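Side-chain contacts in exodeoxyribonuclease III (Neisseria meningitidis, PDB 2JC4), which probably removes nucleotides from the 3' ends of double-stranded DNA as a magnesium- or manganese-dependent repair exonuclease: residues V55-K60 against V76-P81; V91-A94 against V99-I102; E160-H163 against H167-S170; I149-A154 against Q174-L179. One frame throughout, in Å; residues are numbered along the deposited sequence.

Interaction 1 (V55-K60 against V76-P81); sequences VWSGQK and VHFGLP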
loop_
_atom_site.group_PDB
_atom_site.type_symbol
_atom_site.label_atom_id
_atom_site.label_comp_id
_atom_site.label_asym_id
_atom_site.label_seq_id
_atom_site.Cartn_x
_atom_site.Cartn_y
_atom_site.Cartn_z
ATOM N N VAL A 55 3.962 -3.108 -14.506
ATOM C CA VAL A 55 2.596 -3.527 -14.833
ATOM C C VAL A 55 1.654 -2.637 -14.052
ATOM O O VAL A 55 2.003 -2.185 -12.966
ATOM C CB VAL A 55 2.321 -5.023 -14.549
ATOM C CG1 VAL A 55 3.235 -5.905 -15.453
ATOM C CG2 VAL A 55 2.503 -5.372 -13.047
ATOM N N TRP A 56 0.493 -2.341 -14.617
ATOM C CA TRP A 56 -0.377 -1.377 -13.957
ATOM C C TRP A 56 -1.825 -1.544 -14.356
ATOM O O TRP A 56 -2.156 -2.233 -15.349
ATOM C CB TRP A 56 0.086 0.064 -14.256
ATOM C CG TRP A 56 -0.047 0.435 -15.712
ATOM C CD1 TRP A 56 -1.092 1.112 -16.290
ATOM C CD2 TRP A 56 0.894 0.159 -16.782
ATOM N NE1 TRP A 56 -0.857 1.277 -17.643
ATOM C CE2 TRP A 56 0.348 0.704 -17.969
ATOM C CE3 TRP A 56 2.137 -0.475 -16.844
ATOM C CZ2 TRP A 56 0.993 0.614 -19.200
ATOM C CZ3 TRP A 56 2.786 -0.562 -18.082
ATOM C CH2 TRP A 56 2.211 -0.014 -19.236
ATOM N N SER A 57 -2.677 -0.858 -13.596
ATOM C CA SER A 57 -4.124 -0.893 -13.795
ATOM C C SER A 57 -4.552 0.498 -13.433
ATOM O O SER A 57 -4.518 0.877 -12.230
ATOM C CB SER A 57 -4.777 -1.889 -12.828
ATOM O OG SER A 57 -6.186 -1.975 -13.025
ATOM N N GLY A 58 -4.906 1.269 -14.455
ATOM C CA GLY A 58 -5.311 2.674 -14.261
ATOM C C GLY A 58 -6.710 2.978 -14.790
ATOM O O GLY A 58 -7.255 2.232 -15.593
ATOM N N GLN A 59 -7.285 4.075 -14.318
ATOM C CA GLN A 59 -8.543 4.568 -14.826
ATOM C C GLN A 59 -8.440 6.070 -14.737
ATOM O O GLN A 59 -7.588 6.598 -14.009
ATOM C CB GLN A 59 -9.723 4.051 -13.985
ATOM C CG GLN A 59 -9.649 4.493 -12.524
ATOM C CD GLN A 59 -10.845 4.088 -11.695
ATOM O OE1 GLN A 59 -10.700 3.409 -10.697
ATOM N NE2 GLN A 59 -12.024 4.513 -12.101
ATOM N N LYS A 60 -9.307 6.771 -15.456
ATOM C CA LYS A 60 -9.304 8.236 -15.390
ATOM C C LYS A 60 -9.527 8.716 -13.964
ATOM O O LYS A 60 -10.396 8.184 -13.264
ATOM C CB LYS A 60 -10.425 8.828 -16.254
ATOM C CG LYS A 60 -10.165 10.276 -16.588
ATOM C CD LYS A 60 -9.248 10.341 -17.769
ATOM N N VAL A 76 0.519 -11.947 -13.957
ATOM C CA VAL A 76 -0.131 -10.704 -13.532
ATOM C C VAL A 76 -1.632 -10.933 -13.403
ATOM O O VAL A 76 -2.232 -11.595 -14.281
ATOM C CB VAL A 76 0.195 -9.564 -14.495
ATOM C CG1 VAL A 76 -0.457 -8.273 -13.998
ATOM C CG2 VAL A 76 1.705 -9.380 -14.550
ATOM N N HIS A 77 -2.214 -10.426 -12.303
ATOM C CA HIS A 77 -3.638 -10.602 -11.968
ATOM C C HIS A 77 -4.257 -9.259 -11.621
ATOM O O HIS A 77 -3.630 -8.446 -10.915
ATOM C CB HIS A 77 -3.820 -11.555 -10.773
ATOM C CG HIS A 77 -5.256 -11.882 -10.479
ATOM N ND1 HIS A 77 -6.026 -11.141 -9.608
ATOM C CD2 HIS A 77 -6.077 -12.837 -10.983
ATOM C CE1 HIS A 77 -7.254 -11.633 -9.572
ATOM N NE2 HIS A 77 -7.317 -12.651 -10.410
ATOM N N PHE A 78 -5.471 -9.028 -12.122
ATOM C CA PHE A 78 -6.168 -7.744 -11.937
ATOM C C PHE A 78 -7.426 -7.965 -11.171
ATOM O O PHE A 78 -8.195 -8.889 -11.478
ATOM C CB PHE A 78 -6.511 -7.067 -13.281
ATOM C CG PHE A 78 -5.290 -6.715 -14.103
ATOM C CD1 PHE A 78 -4.631 -5.501 -13.914
ATOM C CD2 PHE A 78 -4.790 -7.610 -15.042
ATOM C CE1 PHE A 78 -3.503 -5.181 -14.686
ATOM C CE2 PHE A 78 -3.649 -7.306 -15.785
ATOM C CZ PHE A 78 -3.014 -6.090 -15.601
ATOM N N GLY A 79 -7.659 -7.103 -10.187
ATOM C CA GLY A 79 -8.955 -7.016 -9.532
ATOM C C GLY A 79 -9.207 -8.143 -8.556
ATOM O O GLY A 79 -8.267 -8.879 -8.163
ATOM N N LEU A 80 -10.492 -8.302 -8.209
ATOM C CA LEU A 80 -10.940 -9.282 -7.209
ATOM C C LEU A 80 -12.035 -10.190 -7.774
ATOM O O LEU A 80 -13.122 -9.685 -8.197
ATOM C CB LEU A 80 -11.481 -8.574 -5.949
ATOM C CG LEU A 80 -10.494 -7.669 -5.198
ATOM C CD1 LEU A 80 -11.235 -6.734 -4.250
ATOM C CD2 LEU A 80 -9.397 -8.513 -4.502
ATOM N N PRO A 81 -11.778 -11.519 -7.791
ATOM C CA PRO A 81 -12.799 -12.478 -8.293
ATOM C C PRO A 81 -14.171 -12.413 -7.622
ATOM O O PRO A 81 -15.194 -12.683 -8.277
ATOM C CB PRO A 81 -12.159 -13.846 -8.016
ATOM C CG PRO A 81 -10.665 -13.570 -8.168
ATOM C CD PRO A 81 -10.519 -12.211 -7.439
#

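Interaction 2 (V91-A94 against V99-I102); sequences VIAA and VRVI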
loop_
_atom_site.group_PDB
_atom_site.type_symbol
_atom_site.label_atom_id
_atom_site.label_comp_id
_atom_site.label_asym_id
_atom_site.label_seq_id
_atom_site.Cartn_x
_atom_site.Cartn_y
_atom_site.Cartn_z
ATOM N N VAL A 91 -6.562 -3.204 -7.182
ATOM C CA VAL A 91 -5.805 -4.435 -6.829
ATOM C C VAL A 91 -5.052 -4.934 -8.076
ATOM O O VAL A 91 -5.648 -5.178 -9.142
ATOM C CB VAL A 91 -6.753 -5.557 -6.324
ATOM C CG1 VAL A 91 -5.972 -6.833 -5.896
ATOM C CG2 VAL A 91 -7.653 -5.071 -5.179
ATOM N N ILE A 92 -3.742 -5.067 -7.937
ATOM C CA ILE A 92 -2.943 -5.724 -8.954
ATOM C C ILE A 92 -1.976 -6.647 -8.236
ATOM O O ILE A 92 -1.424 -6.299 -7.186
ATOM C CB ILE A 92 -2.194 -4.679 -9.863
ATOM C CG1 ILE A 92 -1.533 -5.393 -11.058
ATOM C CG2 ILE A 92 -1.184 -3.789 -9.059
ATOM C CD1 ILE A 92 -1.010 -4.426 -12.132
ATOM N N ALA A 93 -1.788 -7.842 -8.785
ATOM C CA ALA A 93 -0.845 -8.803 -8.196
ATOM C C ALA A 93 0.088 -9.364 -9.267
ATOM O O ALA A 93 -0.263 -9.428 -10.439
ATOM C CB ALA A 93 -1.591 -9.945 -7.484
ATOM N N ALA A 94 1.267 -9.795 -8.862
ATOM C CA ALA A 94 2.155 -10.441 -9.814
ATOM C C ALA A 94 3.204 -11.154 -8.999
ATOM O O ALA A 94 3.383 -10.830 -7.837
ATOM C CB ALA A 94 2.800 -9.432 -10.730
ATOM N N VAL A 99 8.372 -14.052 -5.398
ATOM C CA VAL A 99 7.512 -13.558 -4.320
ATOM C C VAL A 99 6.180 -13.109 -4.935
ATOM O O VAL A 99 6.186 -12.341 -5.907
ATOM C CB VAL A 99 8.169 -12.350 -3.631
ATOM C CG1 VAL A 99 7.249 -11.777 -2.551
ATOM C CG2 VAL A 99 9.510 -12.764 -3.058
ATOM N N ARG A 100 5.069 -13.563 -4.371
ATOM C CA ARG A 100 3.762 -13.101 -4.829
ATOM C C ARG A 100 3.523 -11.741 -4.173
ATOM O O ARG A 100 3.468 -11.649 -2.935
ATOM C CB ARG A 100 2.666 -14.094 -4.404
ATOM C CG ARG A 100 1.315 -13.830 -5.030
ATOM C CD ARG A 100 1.390 -13.907 -6.576
ATOM N NE ARG A 100 0.060 -13.840 -7.164
ATOM C CZ ARG A 100 -0.195 -13.708 -8.466
ATOM N NH1 ARG A 100 0.796 -13.636 -9.345
ATOM N NH2 ARG A 100 -1.459 -13.643 -8.875
ATOM N N VAL A 101 3.345 -10.710 -5.006
ATOM C CA VAL A 101 3.170 -9.352 -4.525
ATOM C C VAL A 101 1.719 -8.964 -4.820
ATOM O O VAL A 101 1.298 -8.968 -5.946
ATOM C CB VAL A 101 4.128 -8.400 -5.242
ATOM C CG1 VAL A 101 3.835 -6.900 -4.898
ATOM C CG2 VAL A 101 5.565 -8.772 -4.910
ATOM N N ILE A 102 0.947 -8.658 -3.794
ATOM C CA ILE A 102 -0.412 -8.143 -4.023
ATOM C C ILE A 102 -0.472 -6.676 -3.574
ATOM O O ILE A 102 -0.388 -6.413 -2.385
ATOM C CB ILE A 102 -1.475 -9.029 -3.273
ATOM C CG1 ILE A 102 -1.275 -10.528 -3.637
ATOM C CG2 ILE A 102 -2.905 -8.475 -3.488
ATOM C CD1 ILE A 102 -2.125 -11.503 -2.793
#

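Interaction 3 (E160-H163 against H167-S170); sequences EKWH and HCSS. With ACT (acetate ion), chain F.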
loop_
_atom_site.group_PDB
_atom_site.type_symbol
_atom_site.label_atom_id
_atom_site.label_comp_id
_atom_site.label_asym_id
_atom_site.label_seq_id
_atom_site.Cartn_x
_atom_site.Cartn_y
_atom_site.Cartn_z
ATOM N N GLU A 160 -8.267 9.970 20.877
ATOM C CA GLU A 160 -9.591 10.418 21.329
ATOM C C GLU A 160 -10.381 11.187 20.242
ATOM O O GLU A 160 -11.610 11.061 20.150
ATOM C CB GLU A 160 -9.485 11.210 22.654
ATOM C CG GLU A 160 -8.817 12.570 22.550
ATOM C CD GLU A 160 -7.278 12.543 22.376
ATOM O OE1 GLU A 160 -6.612 11.476 22.570
ATOM O OE2 GLU A 160 -6.735 13.632 22.041
ATOM N N LYS A 161 -9.688 11.967 19.413
ATOM C CA LYS A 161 -10.350 12.724 18.328
ATOM C C LYS A 161 -10.876 11.824 17.199
ATOM O O LYS A 161 -11.747 12.240 16.412
ATOM C CB LYS A 161 -9.371 13.722 17.703
ATOM C CG LYS A 161 -8.827 14.784 18.685
ATOM N N TRP A 162 -10.301 10.625 17.088
ATOM C CA TRP A 162 -10.606 9.698 16.001
ATOM C C TRP A 162 -11.468 8.530 16.495
ATOM O O TRP A 162 -11.587 7.501 15.791
ATOM C CB TRP A 162 -9.312 9.100 15.420
ATOM C CG TRP A 162 -8.469 10.069 14.711
ATOM C CD1 TRP A 162 -7.500 10.892 15.261
ATOM C CD2 TRP A 162 -8.490 10.351 13.305
ATOM N NE1 TRP A 162 -6.915 11.646 14.270
ATOM C CE2 TRP A 162 -7.525 11.362 13.067
ATOM C CE3 TRP A 162 -9.252 9.867 12.222
ATOM C CZ2 TRP A 162 -7.272 11.874 11.781
ATOM C CZ3 TRP A 162 -8.995 10.390 10.932
ATOM C CH2 TRP A 162 -8.023 11.394 10.738
ATOM N N HIS A 163 -12.030 8.663 17.708
ATOM C CA HIS A 163 -12.760 7.543 18.339
ATOM C C HIS A 163 -13.966 7.127 17.475
ATOM O O HIS A 163 -14.917 7.899 17.308
ATOM C CB HIS A 163 -13.191 7.884 19.762
ATOM C CG HIS A 163 -14.093 6.856 20.366
ATOM N ND1 HIS A 163 -13.629 5.661 20.871
ATOM C CD2 HIS A 163 -15.437 6.838 20.530
ATOM C CE1 HIS A 163 -14.643 4.949 21.322
ATOM N NE2 HIS A 163 -15.756 5.635 21.116
ATOM N N HIS A 167 -10.965 5.440 9.327
ATOM C CA HIS A 167 -9.597 4.932 9.471
ATOM C C HIS A 167 -9.276 4.268 10.794
ATOM O O HIS A 167 -8.461 3.350 10.823
ATOM C CB HIS A 167 -8.495 5.971 9.148
ATOM C CG HIS A 167 -8.672 6.662 7.839
ATOM N ND1 HIS A 167 -8.915 5.983 6.661
ATOM C CD2 HIS A 167 -8.676 7.985 7.525
ATOM C CE1 HIS A 167 -9.044 6.857 5.675
ATOM N NE2 HIS A 167 -8.894 8.076 6.169
ATOM N N CYS A 168 -9.899 4.743 11.873
ATOM C CA CYS A 168 -9.568 4.296 13.230
ATOM C C CYS A 168 -10.707 3.599 13.994
ATOM O O CYS A 168 -10.619 3.435 15.222
ATOM C CB CYS A 168 -9.098 5.508 14.046
ATOM S SG CYS A 168 -7.730 6.380 13.274
ATOM N N SER A 169 -11.770 3.215 13.293
ATOM C CA SER A 169 -12.918 2.564 13.949
ATOM C C SER A 169 -12.658 1.104 14.304
ATOM O O SER A 169 -11.835 0.399 13.672
ATOM C CB SER A 169 -14.212 2.679 13.100
ATOM O OG SER A 169 -14.158 1.820 11.962
ATOM N N SER A 170 -13.355 0.650 15.332
ATOM C CA SER A 170 -13.302 -0.748 15.768
ATOM C C SER A 170 -13.642 -1.720 14.634
ATOM O O SER A 170 -12.956 -2.753 14.435
ATOM C CB SER A 170 -14.210 -0.946 16.992
ATOM O OG SER A 170 -15.585 -0.652 16.694
HETATM C C ACT F . -7.079 10.078 3.986
HETATM O O ACT F . -8.220 10.137 4.491
HETATM O OXT ACT F . -6.865 10.751 2.944
HETATM C CH3 ACT F . -6.071 9.211 4.649
#

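Interaction 4 (I149-A154 against Q174-L179); sequences IAPADA and QWFQNL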
loop_
_atom_site.group_PDB
_atom_site.type_symbol
_atom_site.label_atom_id
_atom_site.label_comp_id
_atom_site.label_asym_id
_atom_site.label_seq_id
_atom_site.Cartn_x
_atom_site.Cartn_y
_atom_site.Cartn_z
ATOM N N ILE A 149 -6.617 2.058 6.879
ATOM C CA ILE A 149 -6.992 1.595 8.210
ATOM C C ILE A 149 -5.733 1.679 9.079
ATOM O O ILE A 149 -4.624 1.192 8.703
ATOM C CB ILE A 149 -7.562 0.144 8.229
ATOM C CG1 ILE A 149 -8.867 0.028 7.415
ATOM C CG2 ILE A 149 -7.764 -0.347 9.738
ATOM C CD1 ILE A 149 -9.288 -1.433 7.220
ATOM N N ALA A 150 -5.937 2.287 10.248
ATOM C CA ALA A 150 -4.933 2.452 11.285
ATOM C C ALA A 150 -5.193 1.369 12.340
ATOM O O ALA A 150 -6.189 1.420 13.061
ATOM C CB ALA A 150 -5.060 3.846 11.885
ATOM N N PRO A 151 -4.332 0.347 12.392
ATOM C CA PRO A 151 -4.672 -0.859 13.162
ATOM C C PRO A 151 -4.976 -0.708 14.658
ATOM O O PRO A 151 -5.807 -1.467 15.165
ATOM C CB PRO A 151 -3.445 -1.755 12.956
ATOM C CG PRO A 151 -2.955 -1.373 11.575
ATOM C CD PRO A 151 -3.067 0.170 11.659
ATOM N N ALA A 152 -4.315 0.217 15.356
ATOM C CA ALA A 152 -4.563 0.404 16.815
ATOM C C ALA A 152 -4.404 1.874 17.164
ATOM O O ALA A 152 -4.010 2.671 16.297
ATOM C CB ALA A 152 -3.609 -0.466 17.615
ATOM N N ASP A 153 -4.682 2.279 18.406
ATOM C CA ASP A 153 -4.609 3.735 18.713
ATOM C C ASP A 153 -3.210 4.367 18.618
ATOM O O ASP A 153 -3.084 5.553 18.363
ATOM C CB ASP A 153 -5.300 4.067 20.045
ATOM C CG ASP A 153 -6.825 4.216 19.900
ATOM O OD1 ASP A 153 -7.362 4.388 18.770
ATOM O OD2 ASP A 153 -7.474 4.204 20.945
ATOM N N ALA A 154 -2.152 3.578 18.761
ATOM C CA ALA A 154 -0.797 4.099 18.511
ATOM C C ALA A 154 -0.609 4.597 17.059
ATOM O O ALA A 154 0.348 5.326 16.765
ATOM C CB ALA A 154 0.252 3.046 18.861
ATOM N N GLN A 174 -11.277 -4.491 12.780
ATOM C CA GLN A 174 -11.635 -5.897 12.563
ATOM C C GLN A 174 -11.377 -6.380 11.137
ATOM O O GLN A 174 -10.903 -7.508 10.959
ATOM C CB GLN A 174 -13.075 -6.203 12.968
ATOM C CG GLN A 174 -13.356 -7.754 13.028
ATOM C CD GLN A 174 -12.360 -8.504 13.928
ATOM O OE1 GLN A 174 -12.256 -8.252 15.144
ATOM N NE2 GLN A 174 -11.631 -9.435 13.338
ATOM N N TRP A 175 -11.651 -5.542 10.136
ATOM C CA TRP A 175 -11.340 -5.901 8.745
ATOM C C TRP A 175 -9.845 -6.085 8.539
ATOM O O TRP A 175 -9.437 -7.023 7.858
ATOM C CB TRP A 175 -11.892 -4.883 7.737
ATOM C CG TRP A 175 -13.368 -4.657 7.905
ATOM C CD1 TRP A 175 -14.284 -5.516 8.471
ATOM C CD2 TRP A 175 -14.102 -3.484 7.509
ATOM N NE1 TRP A 175 -15.535 -4.928 8.471
ATOM C CE2 TRP A 175 -15.445 -3.683 7.889
ATOM C CE3 TRP A 175 -13.738 -2.271 6.911
ATOM C CZ2 TRP A 175 -16.429 -2.720 7.669
ATOM C CZ3 TRP A 175 -14.720 -1.300 6.702
ATOM C CH2 TRP A 175 -16.047 -1.542 7.074
ATOM N N PHE A 176 -9.036 -5.243 9.168
ATOM C CA PHE A 176 -7.596 -5.390 9.105
ATOM C C PHE A 176 -7.179 -6.692 9.808
ATOM O O PHE A 176 -6.340 -7.450 9.294
ATOM C CB PHE A 176 -6.892 -4.158 9.708
ATOM C CG PHE A 176 -5.376 -4.237 9.651
ATOM C CD1 PHE A 176 -4.697 -3.980 8.452
ATOM C CD2 PHE A 176 -4.638 -4.597 10.775
ATOM C CE1 PHE A 176 -3.309 -4.057 8.390
ATOM C CE2 PHE A 176 -3.236 -4.672 10.708
ATOM C CZ PHE A 176 -2.587 -4.383 9.522
ATOM N N GLN A 177 -7.789 -6.968 10.957
ATOM C CA GLN A 177 -7.512 -8.216 11.683
ATOM C C GLN A 177 -7.876 -9.433 10.835
ATOM O O GLN A 177 -7.153 -10.446 10.863
ATOM C CB GLN A 177 -8.193 -8.229 13.074
ATOM C CG GLN A 177 -7.776 -9.413 14.006
ATOM C CD GLN A 177 -6.291 -9.429 14.306
ATOM O OE1 GLN A 177 -5.741 -8.426 14.762
ATOM N NE2 GLN A 177 -5.627 -10.547 14.033
ATOM N N ASN A 178 -8.948 -9.335 10.048
ATOM C CA ASN A 178 -9.328 -10.468 9.192
ATOM C C ASN A 178 -8.255 -10.860 8.175
ATOM O O ASN A 178 -8.145 -12.021 7.771
ATOM C CB ASN A 178 -10.651 -10.207 8.486
ATOM C CG ASN A 178 -11.809 -10.055 9.447
ATOM O OD1 ASN A 178 -11.723 -10.477 10.588
ATOM N ND2 ASN A 178 -12.922 -9.467 8.974
ATOM N N LEU A 179 -7.471 -9.887 7.731
ATOM C CA LEU A 179 -6.329 -10.152 6.849
ATOM C C LEU A 179 -5.175 -10.825 7.613
ATOM O O LEU A 179 -4.646 -11.819 7.176
ATOM C CB LEU A 179 -5.867 -8.842 6.186
ATOM C CG LEU A 179 -6.839 -8.191 5.197
ATOM C CD1 LEU A 179 -6.334 -6.792 4.789
ATOM C CD2 LEU A 179 -7.098 -9.090 3.941
#

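Interaction 1 (V55-K60 against V76-P81)
Strands 55-57 and 76-78, which bring Val55 against Val76 and Ser57 against Phe78, run almost parallel, at 7° to each other. Their axes come no closer than 8.7 Å, nearly twice the spacing of hydrogen-bonded strands, so the two are not neighbours in one sheet. Each is an outermost strand of one of the two six-stranded sheets of the DNase I-like alpha/beta sandwich, and the contact closes the gap between the sheets at that margin. Accordingly, the backbone bonds run elsewhere: Val55 and Ser57 pair with Ile67 and Val65 of strand 65-69.

Side chains make most of the contact, joined by one backbone oxygen. Val55 and Val76 meet tip to tip through one methyl each, Val55 CG1 to Val76 CG2 at 3.9 Å. In both valines the touching methyl lies opposite the carbonyl carbon and beside the backbone N. Trp56 turns to the other surface of its strand, where its ring stacks on Phe42 and its NE1 bonds to the backbone oxygen of Gln39. Phe78 CG takes the same position (chi1 -62°), and the ring meets strand 55-57 with its edge. Ser57 CB lies 3.8 Å from Phe78 CD1, near the ring plane rather than over a face. At the same edge the backbone oxygen Trp56 O approaches Phe78 CE1 to 3.3 Å, its electron-rich end meeting a ring C-H.

Interaction 2 (V91-A94 against V99-I102)
Ala93 faces Ile102 and Ala94 faces Val101 across the hairpin of strands 91-96 and 99-105, whose segments run at 172° with their axes 4.8 Å apart. Ala94 and Val101 form the hydrogen-bonded pair: Ala94 N donates to Val101 O at 3.0 Å, and Val101 N donates to Ala94 O at 2.8 Å with a straighter N-H...O angle of 168°. Ala93 CA adds a C-H...O contact to Val101 O, 3.1 Å long. Ala93 and Ile102 are a non-hydrogen-bonded pair with CA atoms 4.2 Å apart, so the polar groups of Ala93 turn outward to His77 on the next strand, while Ile92 bonds to Asn103. On their shared face Ala93 CB touches Ile102 CG1 at 3.9 Å.

Arg100 supplies the polar side chain. A bend at chi2 (60°) folds it back over strand 91-94, so that its guanidinium lies with one face against Ala93 CB and the backbone N of Ala94; Arg100 NH1 comes within 3.5 Å of Ala94 C. The donors themselves point elsewhere. NE makes a salt bridge to Glu134 of helix 115-135, NH1 bonds to Asp75 O and Thr95 OG1, and NH2 too is hydrogen-bonded outside the two segments. The Glu134 carboxylate probably balances the buried charge, while Asp75 O and Thr95 OG1 satisfy NH1 and the methyl of Ala93 supports the group from one face. Reciprocal backbone bonds, close facing pairs and a short connection identify an antiparallel beta hairpin inside one sheet of the DNase I-like sandwich.

Interaction 3 (E160-H163 against H167-S170)
Similar first torsions bring Trp162 and Cys168 together: chi1 is -68° in the tryptophan and -55° in the cysteine, so the indole and the sulfur each lie opposite their carbonyl carbon and beside their backbone N. Cys168 was modelled in two conformers, and its sulfur geometry is that of one of them. In this conformer SG rests 3.8 Å from Trp162 CB and 4.6 Å from the centroid of the five-membered indole ring. At 43° from the ring normal it makes an oblique sulfur-aromatic contact, assigned only tentatively because it rests on that one conformer. The backbone adds a further touch, with Trp162 O 3.6 Å from Cys168 CB. A disulfide ties Cys168 to Cys156, while Tyr157 meets the indole edge-to-face, and the loop preceding helix 170-180 is thereby pinned within itself.

At the far end of the indole, Trp162 CZ3 reaches the edge of the His167 imidazole, 4.2 Å from His167 CD2, and the two side chains cross obliquely. His167 NE2 donates to the acetate oxygen ACT O at 2.7 Å. Asn108 also bonds to this acetate, probably a crystallisation component. The other ring nitrogen, ND1, bonds to the backbone oxygen of Asn148, a predicted metal ligand and transition-state stabiliser. With an acceptor at each nitrogen, the imidazole is fixed in rotation, and the bonding would be consistent with a proton on both.

Interaction 4 (I149-A154 against Q174-L179)
An apolar loop-to-helix contact, made by Ile149 and Pro151 against Trp175 and Phe176, seats the loop that follows strand 141-144 on helix 170-180. Phe176 is central. With its ring anti to the backbone N (chi1 -179°), it turns one face to the proline, and Pro151 CG sits 3.7 Å from the ring centroid and 23° off the normal. This meets the criteria for a CH-pi contact, displaced toward the rim: Pro151 CG is 3.4 Å from Phe176 CE2. Ile149 uses two branches. Its CG2 packs on Phe176 CB at 3.9 Å, whereas CD1 at the end of the other branch reaches Trp175 CB more loosely, at 4.4 Å.

Polar bonds around the contact reinforce the same joint, since Arg173 of the helix bonds to Ala150 O and makes a salt bridge to Asp153, and His218 of strand 217-221 bonds to Ile149 O and also meets the Phe176 ring. Ile149 directly follows Asn148, a predicted metal ligand. The chemistry implies that dispersion and CH-pi attraction probably hold the side chains across this joint, while hydrogen bonds to Ala150 O and Ile149 O hold the loop backbone and the Asp153-Arg173 salt bridge adds a side-chain tie.

How the interactions relate
Along the chain, interactions 1 and 2 come in series, whereas interaction 3 is nested inside the loop closed by interaction 4. The first two have centres 10 Å apart and both reach one sheet, in which strands 76-78 and 91-96 are neighbours; Ile92 CD1 lies 3.6 Å from Phe78 CE1, so the hairpin also lines the gap between the sheets. Interactions 3 and 4, with centres 11 Å apart, are joined by a probable hydrogen bond from Ala150 N to His167 O at 2.8 Å. About 30 Å separates the centres of interactions 2 and 3, on opposite sides of the chain's centre. One pair lies within and between the sheets, the other in a loop beside predicted active-site residues.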